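Local coordinates for malonyl CoA-acyl carrier protein transacylase (Burkholderia pseudomallei 1710b, PDB 3EZO), which probably transfers the malonyl group from malonyl-CoA to the holo form of acyl carrier protein, releasing free CoA, at residues A[40-45]-A[111-116]; A[91-96]-A[233-238]. All blocks are in the same frame, centred on the assembly; numbering follows the deposited sequence.

In the fold
Interaction 2 lies in the buried interior and interaction 1 nearer the surface, with centres about 21 Å apart; they share no helix or strand. In 40-45 with 111-116, helix 33-46 meets the first turn of helix 113-128 mainly through side chains, with one water linking Arg-114 to the backbone O of Ala-45, and long charged residues span the gap while aliphatic and aromatic carbon fills its inner side. In 91-96 with 233-238, two neighbouring strands of the parallel sheet are joined by main-chain hydrogen bonds, with small and branched apolar side chains on both faces and a polar end beside the predicted active site. Helix 99-107 adjoins both contacts, touching Phe-113 in the first and Val-94 and Val-234 in the second.

Interaction 1 of 2, residues A[40-45]-A[111-116]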
ATOM      1  N   ASP A  40      -3.569  20.793  -5.017  1.00 13.36           N
ATOM      2  CA  ASP A  40      -4.064  21.472  -6.218  1.00 15.21           C
ATOM      3  C   ASP A  40      -3.828  20.627  -7.449  1.00 13.98           C
ATOM      4  O   ASP A  40      -4.708  20.511  -8.308  1.00 13.43           O
ATOM      5  CB  ASP A  40      -3.423  22.833  -6.416  1.00 17.22           C
ATOM      6  CG  ASP A  40      -4.057  23.913  -5.538  1.00 24.32           C
ATOM      7  OD1 ASP A  40      -5.299  23.928  -5.412  1.00 32.20           O
ATOM      8  OD2 ASP A  40      -3.310  24.767  -4.998  1.00 33.05           O
ATOM      9  N   GLU A  41      -2.640  20.049  -7.542  1.00 13.20           N
ATOM     10  CA  GLU A  41      -2.301  19.214  -8.703  1.00 12.82           C
ATOM     11  C   GLU A  41      -3.236  18.006  -8.773  1.00 11.01           C
ATOM     12  O   GLU A  41      -3.756  17.658  -9.843  1.00 10.84           O
ATOM     13  CB  GLU A  41      -0.819  18.780  -8.619  1.00 12.84           C
ATOM     14  CG  GLU A  41      -0.430  17.816  -9.728  1.00 15.34           C
ATOM     15  CD  GLU A  41       1.101  17.468  -9.793  1.00 16.31           C
ATOM     16  OE1 GLU A  41       1.897  17.780  -8.849  1.00 14.42           O
ATOM     17  OE2 GLU A  41       1.464  16.888 -10.846  1.00 17.86           O
ATOM     18  N   ALA A  42      -3.445  17.365  -7.634  1.00 10.61           N
ATOM     19  CA  ALA A  42      -4.364  16.224  -7.556  1.00 11.45           C
ATOM     20  C   ALA A  42      -5.804  16.593  -8.003  1.00 12.06           C
ATOM     21  O   ALA A  42      -6.441  15.858  -8.802  1.00 12.71           O
ATOM     22  CB  ALA A  42      -4.357  15.611  -6.147  1.00 10.23           C
ATOM     23  N   SER A  43      -6.306  17.743  -7.538  1.00 13.09           N
ATOM     24  CA  SER A  43      -7.680  18.226  -7.917  1.00 13.68           C
ATOM     25  C   SER A  43      -7.748  18.511  -9.402  1.00 15.08           C
ATOM     26  O   SER A  43      -8.719  18.163 -10.124  1.00 14.40           O
ATOM     27  CB  SER A  43      -8.055  19.496  -7.119  1.00 13.70           C
ATOM     28  OG  SER A  43      -7.977  19.256  -5.704  1.00 13.46           O
ATOM     29  N   ASP A  44      -6.697  19.143  -9.904  1.00 16.26           N
ATOM     30  CA  ASP A  44      -6.662  19.385 -11.340  1.00 17.37           C
ATOM     31  C   ASP A  44      -6.669  18.056 -12.120  1.00 16.62           C
ATOM     32  O   ASP A  44      -7.382  17.949 -13.112  1.00 16.69           O
ATOM     33  CB  ASP A  44      -5.463  20.258 -11.723  1.00 19.03           C
ATOM     34  CG  ASP A  44      -5.278  20.357 -13.236  1.00 24.92           C
ATOM     35  OD1 ASP A  44      -6.253  20.668 -13.958  1.00 32.95           O
ATOM     36  OD2 ASP A  44      -4.152  20.117 -13.726  1.00 34.99           O
ATOM     37  N   ALA A  45      -5.878  17.062 -11.692  1.00 15.33           N
ATOM     38  CA  ALA A  45      -5.856  15.772 -12.396  1.00 14.88           C
ATOM     39  C   ALA A  45      -7.198  15.004 -12.274  1.00 14.36           C
ATOM     40  O   ALA A  45      -7.644  14.406 -13.230  1.00 13.87           O
ATOM     41  CB  ALA A  45      -4.690  14.904 -11.901  1.00 14.17           C
ATOM     42  N   ILE A 111       7.456   7.227 -12.203  1.00 13.86           N
ATOM     43  CA  ILE A 111       6.153   7.607 -12.720  1.00 14.32           C
ATOM     44  C   ILE A 111       5.888   9.052 -12.284  1.00 14.14           C
ATOM     45  O   ILE A 111       6.010   9.363 -11.119  1.00 14.21           O
ATOM     46  CB  ILE A 111       5.018   6.689 -12.176  1.00 14.22           C
ATOM     47  CG1 ILE A 111       5.237   5.212 -12.579  1.00 15.83           C
ATOM     48  CG2 ILE A 111       3.615   7.145 -12.714  1.00 14.48           C
ATOM     49  CD1 ILE A 111       4.193   4.210 -11.926  1.00 14.08           C
ATOM     50  N   ALA A 112       5.540   9.927 -13.205  1.00 13.97           N
ATOM     51  CA  ALA A 112       5.236  11.296 -12.808  1.00 14.79           C
ATOM     52  C   ALA A 112       3.954  11.308 -11.953  1.00 14.04           C
ATOM     53  O   ALA A 112       2.981  10.600 -12.254  1.00 14.56           O
ATOM     54  CB  ALA A 112       5.085  12.210 -14.070  1.00 14.46           C
ATOM     55  N   PHE A 113       3.958  12.093 -10.891  1.00 13.50           N
ATOM     56  CA  PHE A 113       2.786  12.216 -10.021  1.00 14.35           C
ATOM     57  C   PHE A 113       1.522  12.516 -10.803  1.00 14.73           C
ATOM     58  O   PHE A 113       0.505  11.901 -10.563  1.00 14.17           O
ATOM     59  CB  PHE A 113       3.038  13.219  -8.905  1.00 14.33           C
ATOM     60  CG  PHE A 113       1.865  13.414  -7.947  1.00 13.51           C
ATOM     61  CD1 PHE A 113       1.296  12.338  -7.264  1.00 12.19           C
ATOM     62  CD2 PHE A 113       1.353  14.687  -7.716  1.00 13.02           C
ATOM     63  CE1 PHE A 113       0.212  12.516  -6.358  1.00 12.17           C
ATOM     64  CE2 PHE A 113       0.298  14.896  -6.793  1.00 12.11           C
ATOM     65  CZ  PHE A 113      -0.274  13.802  -6.120  1.00 12.84           C
ATOM     66  N   ARG A 114       1.628  13.385 -11.806  1.00 16.17           N
ATOM     67  CA  ARG A 114       0.488  13.769 -12.626  1.00 17.18           C
ATOM     68  C   ARG A 114      -0.050  12.560 -13.357  1.00 16.68           C
ATOM     69  O   ARG A 114      -1.251  12.504 -13.609  1.00 15.71           O
ATOM     70  CB  ARG A 114       0.898  14.876 -13.623  1.00 18.19           C
ATOM     71  CG  ARG A 114      -0.139  15.367 -14.577  1.00 22.49           C
ATOM     72  CD  ARG A 114      -1.349  15.927 -13.846  1.00 27.73           C
ATOM     73  NE  ARG A 114      -2.430  16.320 -14.760  1.00 30.86           N
ATOM     74  CZ  ARG A 114      -3.309  15.481 -15.308  1.00 33.23           C
ATOM     75  NH1 ARG A 114      -3.284  14.148 -15.031  1.00 31.83           N
ATOM     76  NH2 ARG A 114      -4.237  15.981 -16.121  1.00 33.25           N
ATOM     77  N   ASP A 115       0.829  11.605 -13.709  1.00 15.38           N
ATOM     78  CA  ASP A 115       0.378  10.362 -14.357  1.00 15.54           C
ATOM     79  C   ASP A 115      -0.113   9.341 -13.359  1.00 13.88           C
ATOM     80  O   ASP A 115      -1.009   8.550 -13.664  1.00 16.01           O
ATOM     81  CB  ASP A 115       1.480   9.732 -15.224  1.00 14.47           C
ATOM     82  CG  ASP A 115       1.928  10.667 -16.326  1.00 18.54           C
ATOM     83  OD1 ASP A 115       1.144  11.592 -16.674  1.00 20.28           O
ATOM     84  OD2 ASP A 115       3.060  10.500 -16.822  1.00 19.92           O
ATOM     85  N   ALA A 116       0.461   9.352 -12.178  1.00 12.61           N
ATOM     86  CA  ALA A 116       0.106   8.380 -11.165  1.00 11.53           C
ATOM     87  C   ALA A 116      -1.342   8.558 -10.673  1.00 10.63           C
ATOM     88  O   ALA A 116      -1.982   7.609 -10.221  1.00  9.74           O
ATOM     89  CB  ALA A 116       1.097   8.417  -9.996  1.00 10.78           C
TER
HETATM   90  O   HOH W   1      -5.901  13.200 -15.125  1.00 25.50           O
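Charged ends dominate the polar side of this helix-to-helix contact, yet no direct hydrogen bond joins the segments. Glu-41 leaves its helix with CG anti to the backbone N (chi1 175°) and runs out extended, which carries its carboxylate across to residues 113 and 114. There OE1 meets the edge of the Phe-113 ring, in its plane, 3.3 Å from CD2. Because OE1 lies in the ring plane, it faces the slightly positive C-H rim and not the electron-rich face; the carboxylate itself is turned 84° from that plane. The strongest partner of OE1 is Arg-81, which forms a salt bridge with it from helix 65-85. The other oxygen, OE2, rests 3.5 Å from CB of Arg-114.

Arg-114 also starts anti to its backbone N, then bends at chi2 (59°), which turns the chain toward Ala-45. Asp-44 OD2 is 4.3 Å from Arg-114 NE, too long for a salt bridge, although the opposite charges may still attract. A water makes the firmer link: it donates to Ala-45 O at 2.8 Å and accepts from Arg-114 NH1.

The elements joined are helix 33-46 and the start of helix 113-128, for which Ala-112 is the N-cap residue; both belong to the helical surroundings of the acyltransferase parallel sheet.

Small side chains allow close van der Waals contact on helix 33-46. The Ala-45 methyl sits over one face of the Arg-114 guanidinium, 3.5 Å from CB to NH1, and lets the flat group lie close to the helix. In an apolar contact, Ala-42 CB approaches Phe-113 CZ at 4.5 Å. Phe-113, a large ring turned inward, also packs on Leu-73, Thr-74 and Tyr-77 of helix 65-85 and Val-106 of helix 99-107, while Leu-117 reaches both alanines from the next turn.

Interaction 2 of 2, residues A[91-96]-A[233-238]; sequences PSIVAG and SVVNNI
Ser-233, Val-235 and Val-94 bury the most surface where the two segments run side by side, their directions 22° apart. Ser-233 contributes mainly through its backbone: its O accepts from Val-94 N at 2.9 Å, nearly along the C=O axis. A water accepts from Ser-233 N and donates to Ser-92 O, bridging the two segments, and Ser-233 CB lies against CG1 of Ile-93.

Val-94 holds the centre of the pairing. Its O accepts from Val-235 N at 3.2 Å, again in line with the carbonyl, so Val-94 bonds on both sides of its partner Val-234, as a parallel bridge requires. Beta-branched valines suit such extended chain, and the CG2 methyls of Val-94 and Val-234 meet at 3.7 Å, beneath Ala-104 and Leu-105 of helix 99-107.

Val-235 points the other way. With CG1 in the crowded position between N and the carbonyl carbon (chi1 58°), that methyl touches Ala-95 CB at 3.7 Å; the short alanine side chain lets the two methyls meet closely, and His-269 adjoins Val-235 from helix 263-272.

As the chains diverge, a water accepts from Gly-96 N and donates to Val-235 O, and the Asn-237 side chain takes over the next link. Asn-237 ND2 donates to Gly-96 O at 2.9 Å, a bent bond (143°) with the donor above the carbonyl plane. Its OD1 accepts from Gln-256 NE2 and from the backbone N of Ser-98, so the amide is gripped from both ends. Gly-96, Ser-98 and Gly-100 fit the GxSxG nucleophile elbow of acyltransferases, with Ser-98 the predicted catalytic serine at the turn between strand 93-96 and helix 99-107.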
ATOM      1  N   PRO A  91      15.875   9.212   0.251  1.00 15.82           N
ATOM      2  CA  PRO A  91      16.163   7.908   0.810  1.00 16.06           C
ATOM      3  C   PRO A  91      16.990   7.062  -0.151  1.00 16.04           C
ATOM      4  O   PRO A  91      17.075   7.362  -1.340  1.00 15.34           O
ATOM      5  CB  PRO A  91      14.784   7.303   1.029  1.00 16.56           C
ATOM      6  CG  PRO A  91      13.924   8.005   0.032  1.00 15.33           C
ATOM      7  CD  PRO A  91      14.451   9.386  -0.036  1.00 15.42           C
ATOM      8  N   SER A  92      17.651   6.040   0.368  1.00 16.59           N
ATOM      9  CA  SER A  92      18.476   5.195  -0.493  1.00 17.41           C
ATOM     10  C   SER A  92      17.675   4.043  -1.119  1.00 16.99           C
ATOM     11  O   SER A  92      18.116   3.434  -2.085  1.00 16.68           O
ATOM     12  CB  SER A  92      19.681   4.662   0.263  1.00 18.16           C
ATOM     13  OG  SER A  92      19.316   4.153   1.530  1.00 24.73           O
ATOM     14  N   ILE A  93      16.519   3.746  -0.538  1.00 16.52           N
ATOM     15  CA  ILE A  93      15.656   2.686  -1.009  1.00 15.50           C
ATOM     16  C   ILE A  93      14.238   2.971  -0.528  1.00 14.17           C
ATOM     17  O   ILE A  93      14.043   3.508   0.549  1.00 13.73           O
ATOM     18  CB  ILE A  93      16.169   1.277  -0.568  1.00 15.71           C
ATOM     19  CG1 ILE A  93      15.371   0.153  -1.272  1.00 15.44           C
ATOM     20  CG2 ILE A  93      16.139   1.123   0.924  1.00 15.48           C
ATOM     21  CD1 ILE A  93      16.112  -1.253  -1.243  1.00 13.59           C
ATOM     22  N   VAL A  94      13.258   2.651  -1.370  1.00 13.05           N
ATOM     23  CA  VAL A  94      11.874   2.844  -1.034  1.00 11.56           C
ATOM     24  C   VAL A  94      11.051   1.592  -1.329  1.00 11.04           C
ATOM     25  O   VAL A  94      11.501   0.712  -2.055  1.00 10.89           O
ATOM     26  CB  VAL A  94      11.292   4.021  -1.803  1.00 11.68           C
ATOM     27  CG1 VAL A  94      11.986   5.359  -1.344  1.00 10.83           C
ATOM     28  CG2 VAL A  94      11.445   3.797  -3.321  1.00 11.21           C
ATOM     29  N   ALA A  95       9.865   1.538  -0.726  1.00  9.32           N
ATOM     30  CA  ALA A  95       8.859   0.521  -0.987  1.00 10.26           C
ATOM     31  C   ALA A  95       7.541   1.096  -0.486  1.00 10.33           C
ATOM     32  O   ALA A  95       7.513   2.079   0.289  1.00 10.40           O
ATOM     33  CB  ALA A  95       9.201  -0.793  -0.227  1.00  9.24           C
ATOM     34  N   GLY A  96       6.446   0.503  -0.920  1.00 10.58           N
ATOM     35  CA  GLY A  96       5.117   0.827  -0.373  1.00 11.21           C
ATOM     36  C   GLY A  96       4.166  -0.359  -0.429  1.00 11.66           C
ATOM     37  O   GLY A  96       4.331  -1.268  -1.240  1.00 12.31           O
ATOM     38  N   SER A 233      16.322   2.979  -5.677  1.00 13.20           N
ATOM     39  CA  SER A 233      15.927   1.567  -5.706  1.00 13.35           C
ATOM     40  C   SER A 233      14.533   1.401  -5.114  1.00 12.84           C
ATOM     41  O   SER A 233      14.265   1.902  -4.023  1.00 13.68           O
ATOM     42  CB  SER A 233      16.931   0.735  -4.902  1.00 13.75           C
ATOM     43  OG  SER A 233      18.191   0.799  -5.538  1.00 17.04           O
ATOM     44  N   VAL A 234      13.651   0.718  -5.843  1.00 12.09           N
ATOM     45  CA  VAL A 234      12.335   0.337  -5.346  1.00 10.97           C
ATOM     46  C   VAL A 234      12.285  -1.200  -5.221  1.00 11.31           C
ATOM     47  O   VAL A 234      12.550  -1.919  -6.167  1.00 11.44           O
ATOM     48  CB  VAL A 234      11.226   0.815  -6.313  1.00 10.32           C
ATOM     49  CG1 VAL A 234       9.884   0.499  -5.804  1.00  8.61           C
ATOM     50  CG2 VAL A 234      11.393   2.357  -6.694  1.00  8.58           C
ATOM     51  N   VAL A 235      11.930  -1.704  -4.051  1.00 11.56           N
ATOM     52  CA  VAL A 235      11.691  -3.131  -3.878  1.00 10.82           C
ATOM     53  C   VAL A 235      10.182  -3.423  -4.001  1.00 10.49           C
ATOM     54  O   VAL A 235       9.357  -2.800  -3.341  1.00 11.04           O
ATOM     55  CB  VAL A 235      12.392  -3.675  -2.578  1.00 11.32           C
ATOM     56  CG1 VAL A 235      11.966  -2.981  -1.284  1.00 13.34           C
ATOM     57  CG2 VAL A 235      12.225  -5.190  -2.496  1.00 11.00           C
ATOM     58  N   ASN A 236       9.811  -4.316  -4.914  1.00 10.46           N
ATOM     59  CA  ASN A 236       8.384  -4.538  -5.210  1.00  9.67           C
ATOM     60  C   ASN A 236       7.718  -5.568  -4.316  1.00  9.66           C
ATOM     61  O   ASN A 236       8.363  -6.463  -3.743  1.00  9.49           O
ATOM     62  CB  ASN A 236       8.115  -4.757  -6.725  1.00  9.53           C
ATOM     63  CG  ASN A 236       8.796  -5.995  -7.314  1.00  9.14           C
ATOM     64  OD1 ASN A 236       8.906  -7.023  -6.677  1.00 10.33           O
ATOM     65  ND2 ASN A 236       9.227  -5.881  -8.554  1.00  4.01           N
ATOM     66  N   ASN A 237       6.409  -5.423  -4.170  1.00  9.52           N
ATOM     67  CA  ASN A 237       5.619  -6.268  -3.295  1.00  9.25           C
ATOM     68  C   ASN A 237       5.549  -7.702  -3.804  1.00  9.37           C
ATOM     69  O   ASN A 237       5.537  -8.636  -3.035  1.00 10.20           O
ATOM     70  CB  ASN A 237       4.185  -5.766  -3.230  1.00  9.20           C
ATOM     71  CG  ASN A 237       4.010  -4.466  -2.468  1.00  8.63           C
ATOM     72  OD1 ASN A 237       2.950  -3.851  -2.558  1.00 11.16           O
ATOM     73  ND2 ASN A 237       4.988  -4.074  -1.686  1.00  9.14           N
ATOM     74  N   ILE A 238       5.422  -7.855  -5.102  1.00  9.96           N
ATOM     75  CA  ILE A 238       5.109  -9.167  -5.721  1.00  9.67           C
ATOM     76  C   ILE A 238       6.326 -10.099  -5.715  1.00  9.93           C
ATOM     77  O   ILE A 238       6.213 -11.265  -5.330  1.00 10.00           O
ATOM     78  CB  ILE A 238       4.502  -8.999  -7.124  1.00  9.84           C
ATOM     79  CG1 ILE A 238       3.861 -10.326  -7.616  1.00 11.02           C
ATOM     80  CG2 ILE A 238       5.531  -8.454  -8.139  1.00  7.69           C
ATOM     81  CD1 ILE A 238       2.519 -10.672  -7.011  1.00 12.53           C
TER
HETATM   82  O   HOH W   2      18.931   3.991  -4.460  1.00 14.92           O
HETATM   83  O   HOH W   3       6.939  -1.592  -2.915  1.00  8.07           O